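Local atomic coordinates of TSC1 N-terminal domain (Chaetomium thermophilum, PDB entry 7A0M), a protein that probably helps, as the N-terminal part of TSC1, to bind lysosomal phosphoinositides, an interaction thought to bring the TSC complex to lysosomes for mTORC1 regulation. Residues L233-K238 against N246-A251; S204-L209 against T242-L247. All blocks are in the same frame, centred on the assembly; numbering follows the deposited sequence.

How the interactions relate
Both interactions use helix 242-255. Interaction 1 sets its middle against helix 228-238, which runs roughly antiparallel to it, and interaction 2 sets its first turns beside helix 199-214, which runs nearly parallel. N246 and L247 belong to both, and the two centres lie about 7 Å apart. The ring of F206 joins the contacts physically: its CE2 is 3.5 Å from A248 CB and 3.6 Å from S235 OG, both atoms of the helical pair in interaction 1. On the other flank of that pair, L236 CD2 packs 3.4 Å from V245 O. The three helices thus meet in one continuous packing region of an all-helical domain.

Interaction 1 of 2, residues L233-K238 against N246-A251; sequences LQSLQK and NLALIA
L236 and A248 meet where helix 228-238 turns back through a short loop into helix 242-255, making an antiparallel helical hairpin of the kind from which alpha-solenoid folds are built. The two short axes approach to 9.0 Å, with 142° between their directions, and the CA atoms of L236 and A248 are 6.5 Å apart. A methyl suits such closeness: the bond to A248 CB points toward the partner helix, and the methyl rests 3.9 Å from the branch carbon CG of L236. The leucine supplies the length that alanine lacks. With its CG beside the backbone N (chi1 -72°) and CD1 anti to CA, the other branch, CD2, is turned to the residue after A248, 3.7 Å from L249 N. The same methyl also packs 3.9 Å from L249 CB and equally near L249 CD1, so it is held by both the root and one branch of that side chain. I273 of helix 267-278 adds to the apolar surroundings of L236, while L277 of the same helix touches L249. S235, small enough for the other edge of the contact, brings its OG to 4.1 Å from A248 CB; the hydroxyl itself is hydrogen-bonded to D239 OD2. Near the C-terminal end of helix 228-238, the backbone O of L236 is hydrogen-bonded to R276 NH1.

Interaction 2 of 2, residues S204-L209 against T242-L247; sequences SAFSLL and TFTVNL
F206 and L247 face each other with their side chains starting almost root to root, F206 CB lying 4.0 Å from L247 CB. In F206 the first torsion (chi1 -79°) sets CG beside the backbone N, and the second (chi2 -19°) turns the ring until CA lies close to its plane, with CD2 on the side remote from CA. From there CD2 comes within 4.1 Å of T244 O, an approach oblique to the ring, and CE2 reaches toward the CG2 methyl of T244 at 4.4 Å. A large flat side chain suits this place because it spans from one helix to the next: V196 of helix 185-196 and S235 of helix 228-238 also touch it. The short axes run 9.7 Å apart at 27°, so helices 199-214 and 242-255 lie side by side and nearly parallel, with helix 228-238, antiparallel to 242-255, between them in the chain, an order consistent with a HEAT-like alpha-solenoid. L247 lies farther toward the surface than the buried F206. Rotation about its CB-CG bond puts CD1 anti to CA, and this carries CD1 alongside S207, 3.7 Å from OG. That is a van der Waals contact; the hydroxyl of S207 is hydrogen-bonded to N203 O one turn back in its own helix, which lets a polar residue sit against a leucine methyl. T244 divides its two branches in a similar way. The methyl CG2 is turned toward the phenylalanine ring, whereas OG1 is hydrogen-bonded to the side-chain oxygen OD1 of N203, a polar tie between the same two helices just outside the apolar contact.

Interaction 1 of 2, residues L233-K238 against N246-A251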
# COMPACT_ATOMS: atom_id res chain seq x y z
N LEU B 233 13.97 21.94 -12.52
CA LEU B 233 13.34 20.95 -13.39
C LEU B 233 14.13 20.78 -14.68
O LEU B 233 14.21 19.68 -15.23
CB LEU B 233 11.90 21.37 -13.70
CG LEU B 233 10.99 21.61 -12.49
CD1 LEU B 233 9.55 21.80 -12.93
CD2 LEU B 233 11.10 20.48 -11.48
N GLN B 234 14.72 21.87 -15.19
CA GLN B 234 15.50 21.78 -16.42
C GLN B 234 16.75 20.94 -16.22
O GLN B 234 17.13 20.17 -17.12
CB GLN B 234 15.85 23.19 -16.90
CG GLN B 234 16.46 23.25 -18.28
CD GLN B 234 16.17 24.56 -18.98
OE1 GLN B 234 16.59 24.78 -20.12
NE2 GLN B 234 15.41 25.43 -18.32
N SER B 235 17.41 21.07 -15.07
CA SER B 235 18.54 20.20 -14.77
C SER B 235 18.11 18.75 -14.67
O SER B 235 18.81 17.85 -15.15
CB SER B 235 19.21 20.65 -13.46
OG SER B 235 20.27 19.77 -13.10
N LEU B 236 16.95 18.50 -14.05
CA LEU B 236 16.45 17.13 -13.92
C LEU B 236 16.13 16.51 -15.27
O LEU B 236 16.18 15.28 -15.42
CB LEU B 236 15.22 17.12 -13.02
CG LEU B 236 15.47 17.36 -11.53
CD1 LEU B 236 14.20 17.82 -10.84
CD2 LEU B 236 16.01 16.09 -10.87
N GLN B 237 15.81 17.33 -16.27
CA GLN B 237 15.45 16.82 -17.59
C GLN B 237 16.65 16.67 -18.52
O GLN B 237 16.61 15.84 -19.44
CB GLN B 237 14.42 17.73 -18.26
CG GLN B 237 13.04 17.71 -17.64
CD GLN B 237 12.08 18.61 -18.39
OE1 GLN B 237 11.43 19.47 -17.80
NE2 GLN B 237 11.97 18.40 -19.70
N LYS B 238 17.71 17.45 -18.32
CA LYS B 238 18.77 17.55 -19.31
C LYS B 238 20.14 17.11 -18.81
O LYS B 238 20.88 16.47 -19.55
CB LYS B 238 18.88 18.99 -19.84
CG LYS B 238 17.62 19.50 -20.53
CD LYS B 238 17.76 20.97 -20.88
CE LYS B 238 16.49 21.50 -21.53
NZ LYS B 238 16.72 22.84 -22.15
N ASN B 246 20.78 14.09 -8.89
CA ASN B 246 20.37 13.68 -7.55
C ASN B 246 20.29 14.88 -6.60
O ASN B 246 19.37 14.97 -5.78
CB ASN B 246 21.32 12.63 -7.00
CG ASN B 246 20.83 12.01 -5.70
OD1 ASN B 246 19.82 11.30 -5.69
ND2 ASN B 246 21.53 12.28 -4.61
N LEU B 247 21.25 15.80 -6.70
CA LEU B 247 21.17 17.04 -5.92
C LEU B 247 19.92 17.83 -6.27
O LEU B 247 19.19 18.28 -5.38
CB LEU B 247 22.42 17.88 -6.15
CG LEU B 247 23.69 17.46 -5.42
CD1 LEU B 247 24.82 18.44 -5.71
CD2 LEU B 247 23.44 17.36 -3.92
N ALA B 248 19.66 18.02 -7.56
CA ALA B 248 18.45 18.72 -7.99
C ALA B 248 17.19 18.02 -7.49
O ALA B 248 16.22 18.69 -7.12
CB ALA B 248 18.42 18.84 -9.51
N LEU B 249 17.20 16.69 -7.47
CA LEU B 249 16.02 15.96 -7.01
C LEU B 249 15.81 16.15 -5.51
O LEU B 249 14.67 16.28 -5.05
CB LEU B 249 16.15 14.48 -7.36
CG LEU B 249 14.86 13.67 -7.25
CD1 LEU B 249 13.81 14.21 -8.21
CD2 LEU B 249 15.13 12.19 -7.52
N ILE B 250 16.89 16.16 -4.73
CA ILE B 250 16.77 16.40 -3.30
C ILE B 250 16.19 17.78 -3.04
O ILE B 250 15.31 17.96 -2.19
CB ILE B 250 18.14 16.22 -2.60
CG1 ILE B 250 18.57 14.76 -2.64
CG2 ILE B 250 18.08 16.72 -1.17
CD1 ILE B 250 19.94 14.51 -2.06
N ALA B 251 16.66 18.79 -3.79
CA ALA B 251 16.11 20.13 -3.65
C ALA B 251 14.63 20.16 -4.02
O ALA B 251 13.82 20.79 -3.32
CB ALA B 251 16.89 21.12 -4.52

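Interaction 2 of 2, residues S204-L209 against T242-L247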
# COMPACT_ATOMS: atom_id res chain seq x y z
N SER B 204 27.51 23.12 -6.51
CA SER B 204 27.59 23.91 -5.28
C SER B 204 26.31 24.71 -5.06
O SER B 204 25.84 24.83 -3.92
CB SER B 204 28.80 24.85 -5.35
OG SER B 204 30.01 24.12 -5.29
N ALA B 205 25.73 25.26 -6.13
CA ALA B 205 24.49 26.03 -6.00
C ALA B 205 23.35 25.17 -5.47
O ALA B 205 22.59 25.60 -4.60
CB ALA B 205 24.12 26.66 -7.34
N PHE B 206 23.21 23.95 -5.99
CA PHE B 206 22.16 23.06 -5.50
C PHE B 206 22.42 22.65 -4.06
O PHE B 206 21.47 22.49 -3.28
CB PHE B 206 22.06 21.82 -6.40
CG PHE B 206 21.31 22.07 -7.68
CD1 PHE B 206 20.47 23.16 -7.81
CD2 PHE B 206 21.45 21.21 -8.76
CE1 PHE B 206 19.78 23.39 -8.99
CE2 PHE B 206 20.77 21.43 -9.94
CZ PHE B 206 19.93 22.52 -10.05
N SER B 207 23.68 22.47 -3.68
CA SER B 207 24.01 22.17 -2.29
C SER B 207 23.63 23.32 -1.38
O SER B 207 23.05 23.10 -0.30
CB SER B 207 25.50 21.85 -2.16
OG SER B 207 25.84 20.68 -2.90
N LEU B 208 23.94 24.55 -1.78
CA LEU B 208 23.57 25.71 -0.98
C LEU B 208 22.06 25.87 -0.89
O LEU B 208 21.53 26.30 0.15
CB LEU B 208 24.21 26.97 -1.57
CG LEU B 208 23.96 28.29 -0.82
CD1 LEU B 208 24.56 28.24 0.57
CD2 LEU B 208 24.51 29.45 -1.61
N LEU B 209 21.34 25.53 -1.96
CA LEU B 209 19.89 25.58 -1.92
C LEU B 209 19.33 24.61 -0.89
O LEU B 209 18.41 24.95 -0.14
CB LEU B 209 19.31 25.27 -3.30
CG LEU B 209 17.78 25.25 -3.40
CD1 LEU B 209 17.18 26.56 -2.92
CD2 LEU B 209 17.34 24.95 -4.83
N THR B 242 24.86 11.80 -12.74
CA THR B 242 24.03 11.21 -11.70
C THR B 242 24.08 12.04 -10.42
O THR B 242 23.07 12.19 -9.72
CB THR B 242 24.46 9.77 -11.42
OG1 THR B 242 24.56 9.06 -12.65
CG2 THR B 242 23.44 9.08 -10.52
N PHE B 243 25.25 12.60 -10.11
CA PHE B 243 25.40 13.41 -8.90
C PHE B 243 24.60 14.70 -8.99
O PHE B 243 23.93 15.10 -8.03
CB PHE B 243 26.88 13.69 -8.64
CG PHE B 243 27.15 14.38 -7.34
CD1 PHE B 243 27.21 13.67 -6.16
CD2 PHE B 243 27.37 15.75 -7.30
CE1 PHE B 243 27.46 14.31 -4.95
CE2 PHE B 243 27.63 16.39 -6.11
CZ PHE B 243 27.67 15.67 -4.93
N THR B 244 24.68 15.39 -10.14
CA THR B 244 23.98 16.66 -10.29
C THR B 244 22.47 16.47 -10.22
O THR B 244 21.78 17.20 -9.50
CB THR B 244 24.38 17.32 -11.61
OG1 THR B 244 25.81 17.40 -11.70
CG2 THR B 244 23.79 18.72 -11.71
N VAL B 245 21.95 15.50 -10.97
CA VAL B 245 20.50 15.27 -11.00
C VAL B 245 19.99 14.87 -9.63
O VAL B 245 18.89 15.26 -9.22
CB VAL B 245 20.16 14.22 -12.07
CG1 VAL B 245 18.68 13.90 -12.05
CG2 VAL B 245 20.59 14.70 -13.45
N ASN B 246 20.78 14.09 -8.89
CA ASN B 246 20.37 13.68 -7.55
C ASN B 246 20.29 14.88 -6.60
O ASN B 246 19.37 14.97 -5.78
CB ASN B 246 21.32 12.63 -7.00
CG ASN B 246 20.83 12.01 -5.70
OD1 ASN B 246 19.82 11.30 -5.69
ND2 ASN B 246 21.53 12.28 -4.61
N LEU B 247 21.25 15.80 -6.70
CA LEU B 247 21.17 17.04 -5.92
C LEU B 247 19.92 17.83 -6.27
O LEU B 247 19.19 18.28 -5.38
CB LEU B 247 22.42 17.88 -6.15
CG LEU B 247 23.69 17.46 -5.42
CD1 LEU B 247 24.82 18.44 -5.71
CD2 LEU B 247 23.44 17.36 -3.92